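Local coordinates for protein putative Xylose isomerase (Rhodospirillum rubrum, PDB 3QXB) that is probably a metal-dependent sugar isomerase, a TIM-barrel protein of the xylose isomerase-like family that binds iron or manganese, at residues 104-107 / 108-112. Numbering follows the deposited sequence.
Sequences PTLE and LQSLG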
loop_
_atom_site.group_PDB
_atom_site.type_symbol
_atom_site.label_atom_id
_atom_site.label_comp_id
_atom_site.label_asym_id
_atom_site.label_seq_id
_atom_site.Cartn_x
_atom_site.Cartn_y
_atom_site.Cartn_z
ATOM N N PRO A 104 9.585 2.272 -16.441
ATOM C CA PRO A 104 10.402 2.943 -17.448
ATOM C C PRO A 104 11.758 2.280 -17.789
ATOM O O PRO A 104 12.419 2.737 -18.695
ATOM C CB PRO A 104 10.605 4.341 -16.850
ATOM C CG PRO A 104 10.569 4.078 -15.330
ATOM C CD PRO A 104 9.455 3.061 -15.215
ATOM N N THR A 105 12.165 1.215 -17.098
ATOM C CA THR A 105 13.343 0.438 -17.507
ATOM C C THR A 105 12.942 -1.008 -17.666
ATOM O O THR A 105 11.956 -1.474 -17.028
ATOM C CB THR A 105 14.489 0.497 -16.498
ATOM O OG1 THR A 105 14.134 -0.277 -15.340
ATOM C CG2 THR A 105 14.856 2.001 -16.098
ATOM N N LEU A 106 13.674 -1.724 -18.524
ATOM C CA LEU A 106 13.395 -3.143 -18.748
ATOM C C LEU A 106 13.616 -3.920 -17.445
ATOM O O LEU A 106 12.901 -4.856 -17.188
ATOM C CB LEU A 106 14.263 -3.742 -19.862
ATOM C CG LEU A 106 14.004 -5.215 -20.238
ATOM C CD1 LEU A 106 12.535 -5.431 -20.729
ATOM C CD2 LEU A 106 15.013 -5.723 -21.269
ATOM N N GLU A 107 14.605 -3.544 -16.642
ATOM C CA GLU A 107 14.811 -4.230 -15.356
ATOM C C GLU A 107 13.600 -4.102 -14.429
ATOM O O GLU A 107 13.208 -5.068 -13.769
ATOM C CB GLU A 107 16.066 -3.704 -14.640
ATOM C CG GLU A 107 17.342 -4.411 -15.054
ATOM C CD GLU A 107 18.567 -3.995 -14.223
ATOM O OE1 GLU A 107 18.462 -3.318 -13.177
ATOM O OE2 GLU A 107 19.660 -4.334 -14.653
ATOM N N LEU A 108 12.998 -2.911 -14.358
ATOM C CA LEU A 108 11.782 -2.714 -13.548
ATOM C C LEU A 108 10.618 -3.482 -14.143
ATOM O O LEU A 108 9.849 -4.102 -13.407
ATOM C CB LEU A 108 11.429 -1.227 -13.365
ATOM C CG LEU A 108 12.315 -0.391 -12.439
ATOM C CD1 LEU A 108 12.083 1.137 -12.674
ATOM C CD2 LEU A 108 12.075 -0.749 -10.955
ATOM N N GLN A 109 10.499 -3.516 -15.475
ATOM C CA GLN A 109 9.460 -4.361 -16.110
ATOM C C GLN A 109 9.690 -5.818 -15.744
ATOM O O GLN A 109 8.766 -6.531 -15.474
ATOM C CB GLN A 109 9.424 -4.199 -17.633
ATOM C CG GLN A 109 8.957 -2.844 -18.124
ATOM C CD GLN A 109 8.924 -2.803 -19.607
ATOM O OE1 GLN A 109 9.962 -2.584 -20.240
ATOM N NE2 GLN A 109 7.741 -3.108 -20.198
ATOM N N SER A 110 10.940 -6.274 -15.768
ATOM C CA SER A 110 11.261 -7.666 -15.417
ATOM C C SER A 110 10.984 -8.001 -13.972
ATOM O O SER A 110 10.652 -9.156 -13.668
ATOM C CB SER A 110 12.705 -8.027 -15.760
ATOM O OG SER A 110 12.894 -7.863 -17.137
ATOM N N LEU A 111 11.047 -7.006 -13.095
ATOM C CA LEU A 111 10.604 -7.179 -11.705
ATOM C C LEU A 111 9.080 -7.319 -11.626
ATOM O O LEU A 111 8.560 -8.052 -10.795
ATOM C CB LEU A 111 11.125 -6.082 -10.803
ATOM C CG LEU A 111 12.635 -6.158 -10.557
ATOM C CD1 LEU A 111 13.251 -4.788 -10.038
ATOM C CD2 LEU A 111 13.010 -7.350 -9.658
ATOM N N GLY A 112 8.355 -6.674 -12.538
ATOM C CA GLY A 112 6.915 -6.903 -12.644
ATOM C C GLY A 112 6.583 -8.318 -13.085
ATOM O O GLY A 112 5.709 -8.963 -12.515
#
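Thr105 and Leu108 meet where helix 106-125 begins, and the evidence for an N-cap is direct: Leu108 N donates to Thr105 OG1 at 3.0 Å with an N-H...O angle of 162°. The threonine hydroxyl lies between its own backbone N and carbonyl carbon (chi1 72°), which turns it onto the first helical turn. Leu108 can be followed outward from there. Its CB lies 3.5 Å from Thr105 OG1, CG comes to 3.4 Å from the same oxygen, and CD1 touches both that oxygen and, at 4.1 Å, Pro104 CD. Leu108 also packs on Trp63 of the second subunit.

One residue on, Gln109 N bonds to Thr105 O at 3.0 Å, and Gln109 CG passes close to that carbonyl oxygen. The amide divides: OE1 lies beside Leu106, while NE2 donates to Phe101 O. Leu111 N donates to Glu107 O at 3.0 Å, whereas the Glu107 carboxylate forms a salt bridge with Arg70 of the second subunit.

In the TIM barrel this helix follows strand 85-90 and precedes strand 130-133; Leu106, Gln109 and Ser110 touch helix 146-170. The Thr105 hydroxyl and carbonyl close the first turn. Leu106 O secures the next step, accepting from Ser110 N at 2.8 Å and, from the opposite face of its plane, Ser110 OG at 3.0 Å, 37° out of it. The hydroxyl thus satisfies a Leu108 N-H too early for an i to i+4 acceptor inside the helix.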